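Local coordinates for HRDC domain-containing protein (Bifidobacterium adolescentis ATCC 15703, PDB 3CYM) that is uncharacterised but probably binds nucleic acid and acts as a ribonuclease D-like 3'-5' exonuclease, at residues 200-205 with 415-420; 242-247 with 259-264; 276-279 with 284-287; 406-411 with 419-424. All blocks are in the same frame, centred on the assembly; numbering follows the deposited sequence. Where two conformers were deposited one is given.

Contact 1: 200-205 with 415-420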
loop_
_atom_site.group_PDB
_atom_site.type_symbol
_atom_site.label_atom_id
_atom_site.label_comp_id
_atom_site.label_asym_id
_atom_site.label_seq_id
_atom_site.Cartn_x
_atom_site.Cartn_y
_atom_site.Cartn_z
ATOM N N PHE A 200 -14.675 8.039 2.165
ATOM C CA PHE A 200 -14.575 6.908 3.096
ATOM C C PHE A 200 -15.345 5.693 2.566
ATOM O O PHE A 200 -14.821 4.562 2.535
ATOM C CB PHE A 200 -15.116 7.275 4.481
ATOM C CG PHE A 200 -14.455 8.465 5.113
ATOM C CD1 PHE A 200 -13.140 8.815 4.811
ATOM C CD2 PHE A 200 -15.152 9.226 6.050
ATOM C CE1 PHE A 200 -12.551 9.914 5.407
ATOM C CE2 PHE A 200 -14.570 10.317 6.655
ATOM C CZ PHE A 200 -13.269 10.665 6.344
ATOM N N ASP A 201 -16.595 5.938 2.167
ATOM C CA ASP A 201 -17.437 4.942 1.512
ATOM C C ASP A 201 -16.710 4.204 0.383
ATOM O O ASP A 201 -16.740 2.979 0.320
ATOM C CB ASP A 201 -18.684 5.615 0.934
ATOM C CG ASP A 201 -19.687 6.027 1.997
ATOM O OD1 ASP A 201 -19.553 5.610 3.165
ATOM O OD2 ASP A 201 -20.626 6.768 1.648
ATOM N N TYR A 202 -16.059 4.972 -0.490
ATOM C CA TYR A 202 -15.327 4.455 -1.642
ATOM C C TYR A 202 -14.060 3.676 -1.260
ATOM O O TYR A 202 -13.762 2.635 -1.860
ATOM C CB TYR A 202 -14.981 5.618 -2.577
ATOM C CG TYR A 202 -14.050 5.277 -3.723
ATOM C CD1 TYR A 202 -14.519 4.608 -4.853
ATOM C CD2 TYR A 202 -12.704 5.657 -3.690
ATOM C CE1 TYR A 202 -13.663 4.313 -5.913
ATOM C CE2 TYR A 202 -11.842 5.363 -4.740
ATOM C CZ TYR A 202 -12.328 4.696 -5.844
ATOM O OH TYR A 202 -11.477 4.409 -6.881
ATOM N N ALA A 203 -13.315 4.195 -0.283
ATOM C CA ALA A 203 -12.094 3.544 0.216
ATOM C C ALA A 203 -12.391 2.188 0.853
ATOM O O ALA A 203 -11.624 1.239 0.692
ATOM C CB ALA A 203 -11.392 4.438 1.207
ATOM N N LEU A 204 -13.515 2.109 1.564
ATOM C CA LEU A 204 -13.953 0.875 2.214
ATOM C C LEU A 204 -14.379 -0.156 1.179
ATOM O O LEU A 204 -14.092 -1.345 1.332
ATOM C CB LEU A 204 -15.096 1.173 3.186
ATOM C CG LEU A 204 -15.600 0.058 4.105
ATOM C CD1 LEU A 204 -14.503 -0.434 5.046
ATOM C CD2 LEU A 204 -16.789 0.556 4.905
ATOM N N LYS A 205 -15.056 0.321 0.134
ATOM C CA LYS A 205 -15.473 -0.496 -1.005
ATOM C C LYS A 205 -14.253 -1.063 -1.740
ATOM O O LYS A 205 -14.170 -2.263 -1.990
ATOM C CB LYS A 205 -16.315 0.365 -1.953
ATOM C CG LYS A 205 -17.021 -0.372 -3.078
ATOM C CD LYS A 205 -17.346 0.567 -4.254
ATOM C CE LYS A 205 -18.609 1.415 -4.036
ATOM N NZ LYS A 205 -18.372 2.724 -3.350
ATOM N N GLY A 415 -14.745 6.271 -12.287
ATOM C CA GLY A 415 -14.672 5.946 -10.866
ATOM C C GLY A 415 -14.611 7.154 -9.950
ATOM O O GLY A 415 -14.363 7.006 -8.746
ATOM N N ALA A 416 -14.818 8.346 -10.516
ATOM C CA ALA A 416 -14.899 9.576 -9.725
ATOM C C ALA A 416 -16.181 9.624 -8.923
ATOM O O ALA A 416 -17.242 9.201 -9.384
ATOM C CB ALA A 416 -14.791 10.818 -10.611
ATOM N N ARG A 417 -16.079 10.183 -7.728
ATOM C CA ARG A 417 -17.203 10.250 -6.811
ATOM C C ARG A 417 -18.186 11.323 -7.233
ATOM O O ARG A 417 -17.833 12.232 -7.989
ATOM C CB ARG A 417 -16.703 10.488 -5.386
ATOM C CG ARG A 417 -16.400 9.210 -4.629
ATOM C CD ARG A 417 -15.286 8.409 -5.276
ATOM N NE ARG A 417 -13.985 8.891 -4.834
ATOM C CZ ARG A 417 -12.851 8.760 -5.513
ATOM N NH1 ARG A 417 -11.729 9.233 -4.995
ATOM N NH2 ARG A 417 -12.829 8.175 -6.700
ATOM N N ASP A 418 -19.420 11.195 -6.753
ATOM C CA ASP A 418 -20.482 12.149 -7.055
ATOM C C ASP A 418 -20.105 13.590 -6.725
ATOM O O ASP A 418 -20.408 14.485 -7.502
ATOM C CB ASP A 418 -21.777 11.774 -6.328
ATOM C CG ASP A 418 -22.329 10.425 -6.758
ATOM O OD1 ASP A 418 -21.821 9.836 -7.741
ATOM O OD2 ASP A 418 -23.285 9.957 -6.102
ATOM N N TRP A 419 -19.437 13.815 -5.592
ATOM C CA TRP A 419 -19.036 15.174 -5.211
ATOM C C TRP A 419 -17.993 15.767 -6.161
ATOM O O TRP A 419 -17.992 16.972 -6.403
ATOM C CB TRP A 419 -18.551 15.251 -3.757
ATOM C CG TRP A 419 -17.210 14.605 -3.469
ATOM C CD1 TRP A 419 -16.992 13.315 -3.080
ATOM C CD2 TRP A 419 -15.917 15.228 -3.524
ATOM N NE1 TRP A 419 -15.648 13.088 -2.898
ATOM C CE2 TRP A 419 -14.964 14.249 -3.151
ATOM C CE3 TRP A 419 -15.469 16.517 -3.846
ATOM C CZ2 TRP A 419 -13.586 14.511 -3.112
ATOM C CZ3 TRP A 419 -14.100 16.781 -3.796
ATOM C CH2 TRP A 419 -13.176 15.781 -3.436
ATOM N N GLN A 420 -17.131 14.904 -6.700
ATOM C CA GLN A 420 -16.069 15.322 -7.602
ATOM C C GLN A 420 -16.665 15.721 -8.932
ATOM O O GLN A 420 -16.320 16.760 -9.464
ATOM C CB GLN A 420 -15.035 14.217 -7.785
ATOM C CG GLN A 420 -14.410 13.768 -6.492
ATOM C CD GLN A 420 -13.301 12.788 -6.683
ATOM O OE1 GLN A 420 -13.441 11.802 -7.404
ATOM N NE2 GLN A 420 -12.177 13.049 -6.040
#
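Arg417 lays its guanidinium flat against the phenol ring of Tyr202, an offset stack whose planes differ by only 4°. It is also a cation-pi contact, since Arg417 CZ stands 3.9 Å from the ring centroid and over the face. The arginine NH2 lies toward the rim, with Arg417 NH2 3.6 Å from Tyr202 CE2. Further back along the same side chain, Arg417 CD adds a CH-pi contact over the ring, near Tyr202 CG at 3.7 Å. Tyr202 reaches this place because its CG is anti to the backbone N (chi1 172°), while bends at chi2 and chi3 fold the arginine chain across the ring.

Bonds at its edge help fix the guanidinium's rotation. Arg417 NH2 donates in its own plane to Gly415 O at 2.8 Å. Gly415, with positive phi, ends the preceding helix in a Schellman motif. Glu199 makes a salt bridge with Arg417 NE and also accepts from Trp419 NE1, so the charge has a partner on the same helix as Tyr202. Over the face turned from the tyrosine lies Gln420 OE1, which accepts from Arg417 N at 3.1 Å; Arg417 is the N-cap of helix 418-433.

Residues 415-420 belong to the exonuclease C-terminal, HRDC-like domain, and the contact docks the start of its helix 418-433 on helix 193-207, across 209 intervening residues. Beside it Trp419 stacks on Trp195, and helices 101-111 and 121-127 cover other side chains of helix 193-207.

Contact 2: 242-247 with 259-264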
loop_
_atom_site.group_PDB
_atom_site.type_symbol
_atom_site.label_atom_id
_atom_site.label_comp_id
_atom_site.label_asym_id
_atom_site.label_seq_id
_atom_site.Cartn_x
_atom_site.Cartn_y
_atom_site.Cartn_z
ATOM N N THR A 242 9.172 -15.809 -12.151
ATOM C CA THR A 242 8.104 -16.739 -11.795
ATOM C C THR A 242 8.567 -17.755 -10.762
ATOM O O THR A 242 7.902 -17.939 -9.733
ATOM C CB THR A 242 7.559 -17.470 -13.042
ATOM O OG1 THR A 242 7.097 -16.502 -13.990
ATOM C CG2 THR A 242 6.410 -18.415 -12.680
ATOM N N ARG A 243 9.700 -18.405 -11.030
ATOM C CA ARG A 243 10.232 -19.396 -10.098
ATOM C C ARG A 243 10.652 -18.758 -8.770
ATOM O O ARG A 243 10.377 -19.313 -7.711
ATOM C CB ARG A 243 11.359 -20.211 -10.728
ATOM C CG ARG A 243 11.853 -21.385 -9.874
ATOM C CD ARG A 243 10.734 -22.292 -9.346
ATOM N NE ARG A 243 11.286 -23.419 -8.589
ATOM C CZ ARG A 243 10.634 -24.142 -7.680
ATOM N NH1 ARG A 243 9.376 -23.868 -7.343
ATOM N NH2 ARG A 243 11.265 -25.141 -7.077
ATOM N N ARG A 244 11.281 -17.583 -8.837
ATOM C CA ARG A 244 11.630 -16.812 -7.643
ATOM C C ARG A 244 10.388 -16.476 -6.808
ATOM O O ARG A 244 10.444 -16.497 -5.590
ATOM C CB ARG A 244 12.378 -15.531 -8.037
ATOM C CG ARG A 244 12.907 -14.693 -6.882
ATOM C CD ARG A 244 13.502 -13.393 -7.382
ATOM N NE ARG A 244 12.499 -12.417 -7.809
ATOM C CZ ARG A 244 12.766 -11.139 -8.079
ATOM N NH1 ARG A 244 11.794 -10.328 -8.469
ATOM N NH2 ARG A 244 14.002 -10.667 -7.958
ATOM N N ASP A 245 9.271 -16.190 -7.474
ATOM C CA ASP A 245 8.021 -15.849 -6.786
ATOM C C ASP A 245 7.388 -17.054 -6.084
ATOM O O ASP A 245 6.860 -16.922 -4.983
ATOM C CB ASP A 245 7.025 -15.216 -7.760
ATOM C CG ASP A 245 5.794 -14.667 -7.065
ATOM O OD1 ASP A 245 5.897 -13.615 -6.398
ATOM O OD2 ASP A 245 4.723 -15.287 -7.202
ATOM N N GLU A 246 7.449 -18.216 -6.729
ATOM C CA GLU A 246 6.963 -19.475 -6.150
ATOM C C GLU A 246 7.713 -19.824 -4.873
ATOM O O GLU A 246 7.101 -20.084 -3.834
ATOM C CB GLU A 246 7.129 -20.621 -7.149
ATOM C CG GLU A 246 6.235 -20.534 -8.363
ATOM C CD GLU A 246 6.543 -21.597 -9.392
ATOM O OE1 GLU A 246 7.357 -22.505 -9.103
ATOM O OE2 GLU A 246 5.967 -21.515 -10.499
ATOM N N LEU A 247 9.041 -19.807 -4.974
ATOM C CA LEU A 247 9.941 -20.152 -3.875
ATOM C C LEU A 247 9.918 -19.129 -2.752
ATOM O O LEU A 247 10.116 -19.475 -1.598
ATOM C CB LEU A 247 11.369 -20.326 -4.397
ATOM C CG LEU A 247 11.589 -21.572 -5.265
ATOM C CD1 LEU A 247 12.875 -21.512 -6.057
ATOM C CD2 LEU A 247 11.557 -22.840 -4.423
ATOM N N LEU A 259 16.932 -13.892 -4.924
ATOM C CA LEU A 259 17.605 -13.609 -6.177
ATOM C C LEU A 259 17.383 -12.132 -6.498
ATOM O O LEU A 259 16.245 -11.641 -6.488
ATOM C CB LEU A 259 17.070 -14.529 -7.293
ATOM C CG LEU A 259 17.683 -14.478 -8.695
ATOM C CD1 LEU A 259 19.106 -15.021 -8.717
ATOM C CD2 LEU A 259 16.803 -15.246 -9.662
ATOM N N SER A 260 18.478 -11.425 -6.758
ATOM C CA SER A 260 18.434 -10.016 -7.104
ATOM C C SER A 260 17.926 -9.794 -8.527
ATOM O O SER A 260 17.994 -10.693 -9.370
ATOM C CB SER A 260 19.830 -9.419 -6.980
ATOM O OG SER A 260 20.672 -9.930 -7.996
ATOM N N ASP A 261 17.440 -8.582 -8.785
ATOM C CA ASP A 261 17.050 -8.149 -10.125
ATOM C C ASP A 261 18.258 -7.987 -11.048
ATOM O O ASP A 261 18.167 -8.288 -12.233
ATOM C CB ASP A 261 16.268 -6.838 -10.057
ATOM C CG ASP A 261 14.847 -7.021 -9.548
ATOM O OD1 ASP A 261 14.479 -8.148 -9.155
ATOM O OD2 ASP A 261 14.084 -6.029 -9.546
ATOM N N SER A 262 19.382 -7.523 -10.497
ATOM C CA SER A 262 20.652 -7.435 -11.230
ATOM C C SER A 262 21.075 -8.775 -11.798
ATOM O O SER A 262 21.478 -8.830 -12.953
ATOM C CB SER A 262 21.785 -6.916 -10.338
ATOM O OG SER A 262 21.426 -5.712 -9.692
ATOM N N SER A 263 20.992 -9.834 -10.983
ATOM C CA SER A 263 21.322 -11.205 -11.413
ATOM C C SER A 263 20.436 -11.669 -12.549
ATOM O O SER A 263 20.946 -12.186 -13.533
ATOM C CB SER A 263 21.208 -12.220 -10.272
ATOM O OG SER A 263 22.211 -12.001 -9.295
ATOM N N ILE A 264 19.122 -11.480 -12.386
ATOM C CA ILE A 264 18.112 -11.779 -13.411
ATOM C C ILE A 264 18.427 -11.105 -14.757
ATOM O O ILE A 264 18.518 -11.784 -15.782
ATOM C CB ILE A 264 16.671 -11.400 -12.937
ATOM C CG1 ILE A 264 16.219 -12.314 -11.796
ATOM C CG2 ILE A 264 15.661 -11.480 -14.084
ATOM C CD1 ILE A 264 14.945 -11.876 -11.116
HETATM O O HOH W 1 11.399 -7.431 -9.234
#
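Arg244 NH2 is held by two oxygens of the 259-264 segment. It donates to Asp261 OD1 at 2.8 Å, with an N-H...O angle of 160°, and to the backbone Leu259 O at 2.9 Å. The first is a salt bridge: the carboxylate oxygen sits in the guanidinium plane and is met nearly along its C-O bond. Leu259 O lies somewhat out of that plane. A water closes a second path beside the direct one, accepting from Arg244 NH1 at 3.0 Å and reaching Asp261 OD2 at 3.0 Å.

The arginine leaves helix 231-250 extended, a chi1 of -175° carrying the chain away from its own amide nitrogen, and turns at chi3 to bring its end against the start of helix 261-270. Along the way its apolar part packs, Arg244 CD lying 3.7 Å from Leu259 CB. Ile264 CD1 comes over one guanidinium face, toward the rim, 3.5 Å from Arg244 NH2.

Ser260 is the N-cap of helix 261-270; its OG accepts from Ser263 N. Outside the two segments, Asp261 OD2 also accepts from Ser222 N, and Trp315 packs on both Arg244 and Leu259.

Within the helical HRDC domain, the buried positive charge is therefore balanced by a carboxylate at the start of helix 261-270 and further solvated by a backbone carbonyl. This pairing probably offsets the cost of burying the arginine and would be expected to favour the ionised form of Asp261.

Contact 3: 276-279 with 284-287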
loop_
_atom_site.group_PDB
_atom_site.type_symbol
_atom_site.label_atom_id
_atom_site.label_comp_id
_atom_site.label_asym_id
_atom_site.label_seq_id
_atom_site.Cartn_x
_atom_site.Cartn_y
_atom_site.Cartn_z
ATOM N N ALA A 276 29.390 -24.301 -16.694
ATOM C CA ALA A 276 30.596 -23.467 -16.657
ATOM C C ALA A 276 30.261 -22.024 -16.995
ATOM O O ALA A 276 30.792 -21.097 -16.379
ATOM C CB ALA A 276 31.659 -24.001 -17.602
ATOM N N GLN A 277 29.355 -21.840 -17.952
ATOM C CA GLN A 277 28.917 -20.507 -18.368
ATOM C C GLN A 277 28.089 -19.831 -17.284
ATOM O O GLN A 277 28.080 -18.605 -17.176
ATOM C CB GLN A 277 28.119 -20.577 -19.666
ATOM C CG GLN A 277 28.983 -20.689 -20.906
ATOM C CD GLN A 277 28.221 -20.413 -22.188
ATOM O OE1 GLN A 277 27.031 -20.704 -22.297
ATOM N NE2 GLN A 277 28.912 -19.847 -23.172
ATOM N N PHE A 278 27.392 -20.640 -16.491
ATOM C CA PHE A 278 26.619 -20.145 -15.356
ATOM C C PHE A 278 27.531 -19.685 -14.224
ATOM O O PHE A 278 27.286 -18.640 -13.612
ATOM C CB PHE A 278 25.660 -21.236 -14.877
ATOM C CG PHE A 278 24.739 -20.808 -13.768
ATOM C CD1 PHE A 278 23.549 -20.147 -14.052
ATOM C CD2 PHE A 278 25.038 -21.109 -12.443
ATOM C CE1 PHE A 278 22.691 -19.758 -13.023
ATOM C CE2 PHE A 278 24.187 -20.728 -11.419
ATOM C CZ PHE A 278 23.010 -20.062 -11.706
ATOM N N ARG A 279 28.579 -20.464 -13.954
ATOM C CA ARG A 279 29.521 -20.163 -12.868
ATOM C C ARG A 279 30.345 -18.894 -13.092
ATOM O O ARG A 279 30.812 -18.281 -12.123
ATOM C CB ARG A 279 30.438 -21.353 -12.586
ATOM C CG ARG A 279 29.744 -22.489 -11.864
ATOM C CD ARG A 279 30.759 -23.511 -11.351
ATOM N NE ARG A 279 31.479 -24.165 -12.445
ATOM C CZ ARG A 279 31.076 -25.275 -13.051
ATOM N NH1 ARG A 279 29.950 -25.871 -12.676
ATOM N NH2 ARG A 279 31.797 -25.790 -14.037
ATOM N N ILE A 284 24.729 -14.573 -9.412
ATOM C CA ILE A 284 23.728 -15.647 -9.329
ATOM C C ILE A 284 24.255 -16.918 -8.620
ATOM O O ILE A 284 23.485 -17.803 -8.262
ATOM C CB ILE A 284 23.092 -15.936 -10.737
ATOM C CG1 ILE A 284 21.796 -16.761 -10.609
ATOM C CG2 ILE A 284 24.120 -16.560 -11.694
ATOM C CD1 ILE A 284 20.868 -16.697 -11.809
ATOM N N ASN A 285 25.564 -16.979 -8.381
ATOM C CA ASN A 285 26.159 -18.085 -7.620
ATOM C C ASN A 285 26.422 -17.760 -6.148
ATOM O O ASN A 285 26.870 -18.617 -5.382
ATOM C CB ASN A 285 27.450 -18.585 -8.283
ATOM C CG ASN A 285 27.188 -19.357 -9.555
ATOM O OD1 ASN A 285 27.168 -20.585 -9.553
ATOM N ND2 ASN A 285 26.962 -18.640 -10.645
ATOM N N GLU A 286 26.156 -16.520 -5.759
ATOM C CA GLU A 286 26.327 -16.121 -4.366
ATOM C C GLU A 286 25.023 -15.660 -3.745
ATOM O O GLU A 286 24.130 -15.165 -4.438
ATOM C CB GLU A 286 27.395 -15.035 -4.227
ATOM C CG GLU A 286 28.798 -15.585 -4.050
ATOM C CD GLU A 286 29.867 -14.639 -4.557
ATOM O OE1 GLU A 286 29.655 -13.406 -4.506
ATOM O OE2 GLU A 286 30.924 -15.133 -5.011
ATOM N N ARG A 287 24.946 -15.830 -2.429
ATOM C CA ARG A 287 23.826 -15.385 -1.613
ATOM C C ARG A 287 23.684 -13.868 -1.662
ATOM O O ARG A 287 24.683 -13.145 -1.624
ATOM C CB ARG A 287 24.043 -15.859 -0.170
ATOM C CG ARG A 287 22.960 -15.460 0.800
ATOM C CD ARG A 287 23.080 -16.209 2.108
ATOM N NE ARG A 287 24.184 -15.777 2.968
ATOM C CZ ARG A 287 24.149 -14.730 3.792
ATOM N NH1 ARG A 287 23.081 -13.946 3.849
ATOM N NH2 ARG A 287 25.200 -14.455 4.556
#
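Phe278 sets its ring opposite its own main-chain nitrogen (chi1 -176°), which brings the ring up against Ile284, while Asn285, with CG anti to its own carbonyl carbon, sends its amide back to the same residue. Together they close the turn that follows helix 275-279 in the HRDC domain, tying the end of this helix to the loop beyond it.

Ile284 covers one ring face. Its CG2 methyl makes a CH-pi contact over the face, 4.0 Å from the Phe278 ring centroid, and lies 3.7 Å from Phe278 CZ. The isoleucine's CG1 branch touches that ring atom as well, so the rim at CZ is met by both branches. Helix 312-323 also packs here, with Pro312 and Ile319 on Phe278 and Trp315 on Ile284.

The polar part rests on Asn285 ND2, which donates to Ile281 O, its stronger partner, and to Phe278 O at 3.0 Å. The latter bond is bent, with an N-H...O angle of 133°, and its donor stands above the carbonyl plane. Without the amide, as with an alanine here, the carbonyls of Phe278 and Ile281 would probably lose this donor and the loop be less firmly tied to the helix end.

The amide's other end also touches the aromatic ring, at a steep 64° between the planes: Asn285 OD1 comes within 3.5 Å of Phe278 CE2.

Contact 4: 406-411 with 419-424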
loop_
_atom_site.group_PDB
_atom_site.type_symbol
_atom_site.label_atom_id
_atom_site.label_comp_id
_atom_site.label_asym_id
_atom_site.label_seq_id
_atom_site.Cartn_x
_atom_site.Cartn_y
_atom_site.Cartn_z
ATOM N N ASP A 406 -19.681 13.050 -22.868
ATOM C CA ASP A 406 -20.569 13.385 -21.770
ATOM C C ASP A 406 -19.637 13.402 -20.572
ATOM O O ASP A 406 -19.331 12.353 -20.014
ATOM C CB ASP A 406 -21.682 12.341 -21.603
ATOM C CG ASP A 406 -22.731 12.736 -20.547
ATOM O OD1 ASP A 406 -23.865 12.218 -20.654
ATOM O OD2 ASP A 406 -22.447 13.527 -19.608
ATOM N N VAL A 407 -19.186 14.600 -20.202
ATOM C CA VAL A 407 -18.138 14.786 -19.186
ATOM C C VAL A 407 -18.551 14.197 -17.841
ATOM O O VAL A 407 -17.831 13.369 -17.281
ATOM C CB VAL A 407 -17.727 16.280 -19.039
ATOM C CG1 VAL A 407 -16.733 16.477 -17.904
ATOM C CG2 VAL A 407 -17.136 16.806 -20.335
ATOM N N ALA A 408 -19.722 14.602 -17.349
ATOM C CA ALA A 408 -20.248 14.110 -16.080
ATOM C C ALA A 408 -20.374 12.583 -16.031
ATOM O O ALA A 408 -20.005 11.975 -15.025
ATOM C CB ALA A 408 -21.580 14.779 -15.759
ATOM N N ARG A 409 -20.864 11.976 -17.117
ATOM C CA ARG A 409 -21.016 10.518 -17.197
ATOM C C ARG A 409 -19.679 9.785 -17.343
ATOM O O ARG A 409 -19.436 8.803 -16.634
ATOM C CB ARG A 409 -21.998 10.117 -18.315
ATOM C CG ARG A 409 -22.174 8.598 -18.517
ATOM C CD ARG A 409 -23.194 8.256 -19.609
ATOM N NE ARG A 409 -22.946 8.976 -20.862
ATOM C CZ ARG A 409 -23.557 8.724 -22.021
ATOM N NH1 ARG A 409 -24.460 7.754 -22.117
ATOM N NH2 ARG A 409 -23.258 9.446 -23.094
ATOM N N PHE A 410 -18.819 10.267 -18.248
ATOM C CA PHE A 410 -17.490 9.681 -18.469
ATOM C C PHE A 410 -16.679 9.646 -17.187
ATOM O O PHE A 410 -16.038 8.642 -16.892
ATOM C CB PHE A 410 -16.699 10.446 -19.544
ATOM C CG PHE A 410 -15.393 9.785 -19.934
ATOM C CD1 PHE A 410 -15.352 8.870 -20.983
ATOM C CD2 PHE A 410 -14.206 10.077 -19.258
ATOM C CE1 PHE A 410 -14.157 8.252 -21.344
ATOM C CE2 PHE A 410 -13.012 9.460 -19.611
ATOM C CZ PHE A 410 -12.983 8.554 -20.659
ATOM N N LEU A 411 -16.709 10.752 -16.444
ATOM C CA LEU A 411 -15.950 10.886 -15.199
ATOM C C LEU A 411 -16.458 9.950 -14.125
ATOM O O LEU A 411 -15.671 9.376 -13.373
ATOM C CB LEU A 411 -15.990 12.334 -14.707
ATOM C CG LEU A 411 -14.777 13.243 -14.920
ATOM C CD1 LEU A 411 -13.973 12.956 -16.183
ATOM C CD2 LEU A 411 -15.254 14.679 -14.865
ATOM N N TRP A 419 -19.437 13.815 -5.592
ATOM C CA TRP A 419 -19.036 15.174 -5.211
ATOM C C TRP A 419 -17.993 15.767 -6.161
ATOM O O TRP A 419 -17.992 16.972 -6.403
ATOM C CB TRP A 419 -18.551 15.251 -3.757
ATOM C CG TRP A 419 -17.210 14.605 -3.469
ATOM C CD1 TRP A 419 -16.992 13.315 -3.080
ATOM C CD2 TRP A 419 -15.917 15.228 -3.524
ATOM N NE1 TRP A 419 -15.648 13.088 -2.898
ATOM C CE2 TRP A 419 -14.964 14.249 -3.151
ATOM C CE3 TRP A 419 -15.469 16.517 -3.846
ATOM C CZ2 TRP A 419 -13.586 14.511 -3.112
ATOM C CZ3 TRP A 419 -14.100 16.781 -3.796
ATOM C CH2 TRP A 419 -13.176 15.781 -3.436
ATOM N N GLN A 420 -17.131 14.904 -6.700
ATOM C CA GLN A 420 -16.069 15.322 -7.602
ATOM C C GLN A 420 -16.665 15.721 -8.932
ATOM O O GLN A 420 -16.320 16.760 -9.464
ATOM C CB GLN A 420 -15.035 14.217 -7.785
ATOM C CG GLN A 420 -14.410 13.768 -6.492
ATOM C CD GLN A 420 -13.301 12.788 -6.683
ATOM O OE1 GLN A 420 -13.441 11.802 -7.404
ATOM N NE2 GLN A 420 -12.177 13.049 -6.040
ATOM N N VAL A 421 -17.589 14.902 -9.426
ATOM C CA VAL A 421 -18.360 15.164 -10.648
ATOM C C VAL A 421 -19.210 16.443 -10.550
ATOM O O VAL A 421 -19.176 17.281 -11.444
ATOM C CB VAL A 421 -19.242 13.937 -11.016
ATOM C CG1 VAL A 421 -20.118 14.226 -12.221
ATOM C CG2 VAL A 421 -18.369 12.727 -11.289
ATOM N N SER A 422 -19.952 16.594 -9.458
ATOM C CA SER A 422 -20.744 17.798 -9.212
ATOM C C SER A 422 -19.927 19.085 -9.112
ATOM O O SER A 422 -20.379 20.137 -9.544
ATOM C CB SER A 422 -21.566 17.625 -7.943
ATOM O OG SER A 422 -22.493 16.568 -8.103
ATOM N N LEU A 423 -18.726 18.989 -8.546
ATOM C CA LEU A 423 -17.828 20.133 -8.414
ATOM C C LEU A 423 -17.126 20.483 -9.723
ATOM O O LEU A 423 -16.867 21.644 -10.007
ATOM C CB LEU A 423 -16.791 19.863 -7.321
ATOM C CG LEU A 423 -15.888 20.997 -6.839
ATOM C CD1 LEU A 423 -16.693 22.151 -6.229
ATOM C CD2 LEU A 423 -14.866 20.461 -5.856
ATOM N N VAL A 424 -16.844 19.477 -10.536
ATOM C CA VAL A 424 -15.861 19.641 -11.599
ATOM C C VAL A 424 -16.445 19.633 -13.016
ATOM O O VAL A 424 -16.038 20.442 -13.846
ATOM C CB VAL A 424 -14.682 18.613 -11.384
ATOM C CG1 VAL A 424 -14.245 17.887 -12.649
ATOM C CG2 VAL A 424 -13.518 19.268 -10.647
#
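Val421 projects from helix 418-433 toward helix 407-414, and its two methyls meet both Ala408 and Leu411 in this antiparallel helical hairpin of the exonuclease C-terminal, HRDC-like domain. The short segments 407-411 and 419-424 run at 154° to each other, with their axes 9.7 Å apart at closest approach. The nearest backbone approach is between Ala408 and Val421, whose CA atoms are 5.8 Å apart, so the small alanine sits where the two helices come closest in these segments.

From CB the valine divides into its two branches. CG1, on the far side from the amide nitrogen (chi1 176°), reaches the facing helix at the backbone: Val421 CG1 is 3.6 Å from Ala408 O and 3.9 Å from Ala408 CB. The other branch, opposite the carbonyl carbon, meets two groups, Val421 CG2 lying 4.1 Å from Ala408 O and 4.2 Å from Leu411 CB. One valine therefore rests against two residues three positions apart on helix 407-414. Cutting this side chain back to an alanine is likely to leave a gap facing Ala408 and Leu411, between the two helices, with less apolar surface to hold them together.

Leu411 extends the seam one turn along helix 418-433, its side chain crossing that of Val424 at about a right angle. Leu396 and Ile388 pack on Leu411 from outside, and Ile376 of helix 360-380 touches Val424. No hydrogen bond links the two segments.

Beyond the leucine's fork at CG, one methyl makes the contact: Leu411 CD2 lies 4.0 Å from Val424 CG1.

Overall arrangement
The contacts fall into two pairs on opposite sides of the chain's centre. Contacts 1 and 4 share helix 418-433 and lie 12 Å apart between centres: contact 1 is a surface junction made by a stacked arginine and tyrosine, contact 4 a partly buried seam of apolar side chains with no hydrogen bond across it. Contacts 2 and 3 both belong to the HRDC domain, 14 Å apart between centres, and meet where Leu259 packs on Ile284. Contact 2 is buried yet the most polar, built on a salt bridge, whereas contact 3 combines a ring contact with an amide bond. Contact 1 bridges distant parts of the sequence; the other three are local, each within one helical domain.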